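Local coordinates for protein tyrosine aminotransferase (PDB 4IX8) that probably transfers the amino group of tyrosine to 2-oxoglutarate, using pyridoxal 5'-phosphate as cofactor, at residues A266-T280 / G292-W306. Residues are numbered along the deposited sequence; the frame is centred on the assembly and turned at random.
Sequences ADFDTNVPRLILGGT and GWSILIDPMNVAGDW
The indole of Trp293 lies flat over the backbone of Gly278 and Gly279. Gly279 CA sits 3.4 Å from the centroid of the six-membered ring, 9° off its normal, a CH-pi contact over the face. Gly278 CA meets the five-membered ring off-centre. A chi1 of 56° sets CG of Trp293 between its own backbone N and carbonyl carbon, which folds the ring back across the neighbouring strand. Strands 274-279 and 292-297 run antiparallel here. Arg274, Ile276 and Gly278 form the hydrogen-bonded pairs with Ile297, Ile295 and Trp293, each with two backbone bonds.

On the face that carries Trp293, the guanidinium of Arg274 is sandwiched. Thr270 CG2 covers the centre of one side, and Ile297 reaches the other with CG2, 3.6 Å from Arg274 NH2. The NE of Arg274 donates to Val272 O at 2.9 Å, with the oxygen close to the guanidinium plane, and NH1 donates to Val265 O. The in-plane bond and the two covered faces hold the group's rotation. Further along, Ile297 CD1, Ala266 CB and Ile276 CD1 form a tight apolar cluster.

On the other face, Leu275 CD2 touches Trp306 CZ2 at 3.6 Å. Beyond the strand ends, Pro273 CG meets Val302 CG2 at 3.4 Å. Asp298 OD1 takes the backbone N of Val302 through its syn lone pair. OD2 takes that of Ala303, the N-cap residue of helix 304-313, from out of the carboxylate plane.

The connection between the strands contains Lys282, the predicted attachment site of pyridoxal phosphate. In the mixed sheet, strand 274-279 lies between 292-297 and the parallel strand 246-249. Helix 145-157 covers Leu275 and Leu277, while helix 112-122 packs on Ile276, Trp293 and Ile295. Phe37 of the second subunit rests on Pro273 and Val302.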
loop_
_atom_site.group_PDB
_atom_site.type_symbol
_atom_site.label_atom_id
_atom_site.label_comp_id
_atom_site.label_asym_id
_atom_site.label_seq_id
_atom_site.Cartn_x
_atom_site.Cartn_y
_atom_site.Cartn_z
ATOM N N ALA A 266 12.461 -19.124 11.343
ATOM C CA ALA A 266 11.696 -19.418 12.547
ATOM C C ALA A 266 12.090 -20.735 13.224
ATOM O O ALA A 266 11.879 -20.889 14.444
ATOM C CB ALA A 266 10.232 -19.466 12.218
ATOM N N ASP A 267 12.605 -21.691 12.445
ATOM C CA ASP A 267 12.804 -23.072 12.934
ATOM C C ASP A 267 14.150 -23.279 13.608
ATOM O O ASP A 267 14.846 -24.254 13.335
ATOM C CB ASP A 267 12.679 -24.054 11.760
ATOM C CG ASP A 267 12.553 -25.491 12.199
ATOM O OD1 ASP A 267 12.050 -25.726 13.314
ATOM O OD2 ASP A 267 12.984 -26.380 11.424
ATOM N N PHE A 268 14.493 -22.387 14.529
ATOM C CA PHE A 268 15.787 -22.425 15.199
ATOM C C PHE A 268 15.664 -21.979 16.622
ATOM O O PHE A 268 14.782 -21.205 16.977
ATOM C CB PHE A 268 16.799 -21.525 14.492
ATOM C CG PHE A 268 17.264 -22.059 13.168
ATOM C CD1 PHE A 268 18.390 -22.882 13.095
ATOM C CD2 PHE A 268 16.584 -21.747 11.998
ATOM C CE1 PHE A 268 18.828 -23.386 11.877
ATOM C CE2 PHE A 268 17.019 -22.238 10.771
ATOM C CZ PHE A 268 18.141 -23.067 10.713
ATOM N N ASP A 269 16.583 -22.469 17.430
ATOM C CA ASP A 269 16.655 -22.067 18.814
ATOM C C ASP A 269 17.731 -21.012 18.909
ATOM O O ASP A 269 18.914 -21.327 18.944
ATOM C CB ASP A 269 16.962 -23.261 19.697
ATOM C CG ASP A 269 15.965 -24.352 19.514
ATOM O OD1 ASP A 269 14.779 -24.096 19.827
ATOM O OD2 ASP A 269 16.359 -25.447 19.057
ATOM N N THR A 270 17.305 -19.758 18.887
ATOM C CA THR A 270 18.223 -18.639 18.879
ATOM C C THR A 270 17.561 -17.396 19.413
ATOM O O THR A 270 16.352 -17.227 19.256
ATOM C CB THR A 270 18.722 -18.351 17.474
ATOM O OG1 THR A 270 19.613 -17.232 17.515
ATOM C CG2 THR A 270 17.575 -18.023 16.544
ATOM N N ASN A 271 18.355 -16.498 19.983
ATOM C CA ASN A 271 17.824 -15.217 20.444
ATOM C C ASN A 271 18.103 -14.092 19.452
ATOM O O ASN A 271 17.800 -12.932 19.717
ATOM C CB ASN A 271 18.395 -14.872 21.812
ATOM C CG ASN A 271 18.110 -15.942 22.816
ATOM O OD1 ASN A 271 16.990 -16.451 22.897
ATOM N ND2 ASN A 271 19.136 -16.352 23.535
ATOM N N VAL A 272 18.682 -14.431 18.309
ATOM C CA VAL A 272 18.821 -13.456 17.238
ATOM C C VAL A 272 17.436 -12.989 16.824
ATOM O O VAL A 272 16.562 -13.809 16.587
ATOM C CB VAL A 272 19.533 -14.038 16.049
ATOM C CG1 VAL A 272 19.527 -13.057 14.869
ATOM C CG2 VAL A 272 20.933 -14.390 16.450
ATOM N N PRO A 273 17.193 -11.679 16.828
ATOM C CA PRO A 273 15.865 -11.230 16.396
ATOM C C PRO A 273 15.664 -11.446 14.884
ATOM O O PRO A 273 16.537 -11.066 14.127
ATOM C CB PRO A 273 15.875 -9.733 16.709
ATOM C CG PRO A 273 17.111 -9.479 17.476
ATOM C CD PRO A 273 18.073 -10.543 17.141
ATOM N N ARG A 274 14.529 -11.984 14.473
ATOM C CA ARG A 274 14.240 -12.266 13.069
ATOM C C ARG A 274 12.900 -11.697 12.678
ATOM O O ARG A 274 11.921 -11.915 13.378
ATOM C CB ARG A 274 14.210 -13.762 12.826
ATOM C CG ARG A 274 15.544 -14.419 12.854
ATOM C CD ARG A 274 15.460 -15.806 13.444
ATOM N NE ARG A 274 15.251 -15.777 14.897
ATOM C CZ ARG A 274 14.622 -16.732 15.588
ATOM N NH1 ARG A 274 14.101 -17.792 14.980
ATOM N NH2 ARG A 274 14.494 -16.627 16.890
ATOM N N LEU A 275 12.833 -11.034 11.531
ATOM C CA LEU A 275 11.542 -10.563 11.006
ATOM C C LEU A 275 11.239 -11.300 9.685
ATOM O O LEU A 275 11.933 -11.160 8.682
ATOM C CB LEU A 275 11.556 -9.049 10.799
ATOM C CG LEU A 275 10.246 -8.389 10.390
ATOM C CD1 LEU A 275 9.296 -8.324 11.560
ATOM C CD2 LEU A 275 10.466 -6.999 9.736
ATOM N N ILE A 276 10.204 -12.106 9.711
ATOM C CA ILE A 276 9.822 -12.929 8.579
ATOM C C ILE A 276 8.738 -12.227 7.801
ATOM O O ILE A 276 7.748 -11.819 8.383
ATOM C CB ILE A 276 9.326 -14.262 9.049
ATOM C CG1 ILE A 276 10.435 -14.952 9.827
ATOM C CG2 ILE A 276 8.883 -15.107 7.887
ATOM C CD1 ILE A 276 10.035 -16.213 10.437
ATOM N N LEU A 277 8.933 -12.090 6.492
ATOM C CA LEU A 277 7.935 -11.498 5.587
ATOM C C LEU A 277 7.360 -12.641 4.773
ATOM O O LEU A 277 8.100 -13.492 4.306
ATOM C CB LEU A 277 8.560 -10.436 4.680
ATOM C CG LEU A 277 9.530 -9.487 5.409
ATOM C CD1 LEU A 277 10.036 -8.408 4.489
ATOM C CD2 LEU A 277 8.845 -8.854 6.624
ATOM N N GLY A 278 6.036 -12.678 4.628
ATOM C CA GLY A 278 5.374 -13.754 3.921
ATOM C C GLY A 278 3.967 -13.339 3.608
ATOM O O GLY A 278 3.610 -12.187 3.858
ATOM N N GLY A 279 3.186 -14.252 3.031
ATOM C CA GLY A 279 1.823 -13.966 2.653
ATOM C C GLY A 279 1.281 -15.020 1.699
ATOM O O GLY A 279 1.896 -16.083 1.500
ATOM N N THR A 280 0.163 -14.702 1.046
ATOM C CA THR A 280 -0.509 -15.650 0.182
ATOM C C THR A 280 -0.421 -15.235 -1.273
ATOM O O THR A 280 -0.873 -15.964 -2.110
ATOM C CB THR A 280 -2.006 -15.792 0.510
ATOM O OG1 THR A 280 -2.658 -14.541 0.253
ATOM C CG2 THR A 280 -2.245 -16.232 1.957
ATOM N N GLY A 292 -0.321 -9.222 2.937
ATOM C CA GLY A 292 0.865 -9.963 3.327
ATOM C C GLY A 292 1.052 -9.700 4.809
ATOM O O GLY A 292 0.196 -9.102 5.443
ATOM N N TRP A 293 2.169 -10.120 5.367
ATOM C CA TRP A 293 2.405 -9.934 6.772
ATOM C C TRP A 293 3.863 -9.962 7.141
ATOM O O TRP A 293 4.687 -10.395 6.349
ATOM C CB TRP A 293 1.698 -11.023 7.552
ATOM C CG TRP A 293 2.053 -12.483 7.155
ATOM C CD1 TRP A 293 3.204 -13.164 7.446
ATOM C CD2 TRP A 293 1.206 -13.423 6.462
ATOM N NE1 TRP A 293 3.139 -14.451 6.940
ATOM C CE2 TRP A 293 1.921 -14.638 6.353
ATOM C CE3 TRP A 293 -0.071 -13.352 5.924
ATOM C CZ2 TRP A 293 1.408 -15.759 5.698
ATOM C CZ3 TRP A 293 -0.591 -14.497 5.277
ATOM C CH2 TRP A 293 0.148 -15.667 5.177
ATOM N N SER A 294 4.161 -9.536 8.369
ATOM C CA SER A 294 5.479 -9.665 8.949
ATOM C C SER A 294 5.296 -10.305 10.329
ATOM O O SER A 294 4.322 -10.025 11.029
ATOM C CB SER A 294 6.205 -8.296 9.048
ATOM O OG SER A 294 5.613 -7.486 10.059
ATOM N N ILE A 295 6.241 -11.163 10.698
ATOM C CA ILE A 295 6.249 -11.849 11.993
ATOM C C ILE A 295 7.587 -11.648 12.678
ATOM O O ILE A 295 8.606 -12.131 12.182
ATOM C CB ILE A 295 6.057 -13.354 11.853
ATOM C CG1 ILE A 295 4.822 -13.665 11.006
ATOM C CG2 ILE A 295 5.962 -14.029 13.225
ATOM C CD1 ILE A 295 4.669 -15.120 10.662
ATOM N N LEU A 296 7.576 -11.002 13.849
ATOM C CA LEU A 296 8.801 -10.786 14.610
ATOM C C LEU A 296 8.981 -11.907 15.623
ATOM O O LEU A 296 8.064 -12.211 16.358
ATOM C CB LEU A 296 8.764 -9.435 15.337
ATOM C CG LEU A 296 10.023 -9.128 16.185
ATOM C CD1 LEU A 296 11.207 -8.904 15.326
ATOM C CD2 LEU A 296 9.787 -7.933 17.043
ATOM N N ILE A 297 10.152 -12.529 15.628
ATOM C CA ILE A 297 10.508 -13.554 16.603
ATOM C C ILE A 297 11.744 -13.070 17.344
ATOM O O ILE A 297 12.834 -12.932 16.772
ATOM C CB ILE A 297 10.774 -14.905 15.947
ATOM C CG1 ILE A 297 9.582 -15.309 15.059
ATOM C CG2 ILE A 297 11.001 -15.987 17.006
ATOM C CD1 ILE A 297 9.839 -16.525 14.171
ATOM N N ASP A 298 11.547 -12.793 18.623
ATOM C CA ASP A 298 12.495 -12.055 19.445
ATOM C C ASP A 298 12.344 -12.553 20.879
ATOM O O ASP A 298 11.642 -11.954 21.683
ATOM C CB ASP A 298 12.178 -10.566 19.288
ATOM C CG ASP A 298 13.014 -9.669 20.193
ATOM O OD1 ASP A 298 14.156 -10.085 20.559
ATOM O OD2 ASP A 298 12.523 -8.546 20.497
ATOM N N PRO A 299 12.934 -13.712 21.181
ATOM C CA PRO A 299 12.690 -14.355 22.481
ATOM C C PRO A 299 13.192 -13.591 23.689
ATOM O O PRO A 299 12.586 -13.743 24.727
ATOM C CB PRO A 299 13.425 -15.692 22.353
ATOM C CG PRO A 299 13.412 -15.961 20.887
ATOM C CD PRO A 299 13.614 -14.623 20.239
ATOM N N MET A 300 14.291 -12.850 23.562
ATOM C CA MET A 300 14.839 -12.071 24.677
ATOM C C MET A 300 14.303 -10.657 24.655
ATOM O O MET A 300 14.750 -9.833 25.432
ATOM C CB MET A 300 16.373 -12.035 24.632
ATOM C CG MET A 300 17.052 -13.373 24.852
ATOM S SD MET A 300 16.524 -14.232 26.374
ATOM C CE MET A 300 17.044 -13.091 27.668
ATOM N N ASN A 301 13.321 -10.375 23.797
ATOM C CA ASN A 301 12.765 -9.019 23.706
ATOM C C ASN A 301 13.840 -7.908 23.606
ATOM O O ASN A 301 13.847 -6.980 24.412
ATOM C CB ASN A 301 11.852 -8.732 24.916
ATOM C CG ASN A 301 10.954 -7.495 24.714
ATOM O OD1 ASN A 301 10.589 -7.157 23.596
ATOM N ND2 ASN A 301 10.585 -6.840 25.801
ATOM N N VAL A 302 14.707 -7.978 22.586
ATOM C CA VAL A 302 15.711 -6.927 22.328
ATOM C C VAL A 302 15.275 -5.993 21.196
ATOM O O VAL A 302 15.965 -5.022 20.885
ATOM C CB VAL A 302 17.096 -7.506 21.960
ATOM C CG1 VAL A 302 17.610 -8.361 23.092
ATOM C CG2 VAL A 302 17.040 -8.307 20.660
ATOM N N ALA A 303 14.127 -6.271 20.596
ATOM C CA ALA A 303 13.705 -5.489 19.448
ATOM C C ALA A 303 12.288 -4.980 19.603
ATOM O O ALA A 303 11.635 -4.683 18.611
ATOM C CB ALA A 303 13.828 -6.314 18.175
ATOM N N GLY A 304 11.831 -4.840 20.842
ATOM C CA GLY A 304 10.489 -4.349 21.121
ATOM C C GLY A 304 10.243 -2.986 20.505
ATOM O O GLY A 304 9.147 -2.709 20.034
ATOM N N ASP A 305 11.240 -2.113 20.532
ATOM C CA ASP A 305 11.067 -0.808 19.940
ATOM C C ASP A 305 10.880 -0.909 18.426
ATOM O O ASP A 305 10.144 -0.123 17.846
ATOM C CB ASP A 305 12.264 0.082 20.228
ATOM C CG ASP A 305 12.470 0.332 21.685
ATOM O OD1 ASP A 305 11.443 0.354 22.415
ATOM O OD2 ASP A 305 13.668 0.489 22.098
ATOM N N TRP A 306 11.521 -1.879 17.773
ATOM C CA TRP A 306 11.345 -2.048 16.331
ATOM C C TRP A 306 9.878 -2.377 16.068
ATOM O O TRP A 306 9.190 -1.754 15.246
ATOM C CB TRP A 306 12.262 -3.156 15.816
ATOM C CG TRP A 306 12.319 -3.333 14.303
ATOM C CD1 TRP A 306 11.883 -2.468 13.341
ATOM C CD2 TRP A 306 12.859 -4.458 13.608
ATOM N NE1 TRP A 306 12.129 -2.985 12.089
ATOM C CE2 TRP A 306 12.728 -4.206 12.231
ATOM C CE3 TRP A 306 13.453 -5.653 14.019
ATOM C CZ2 TRP A 306 13.157 -5.099 11.282
ATOM C CZ3 TRP A 306 13.877 -6.540 13.062
ATOM C CH2 TRP A 306 13.741 -6.256 11.720
HETATM O O HOH W 1 15.423 -12.023 21.308
#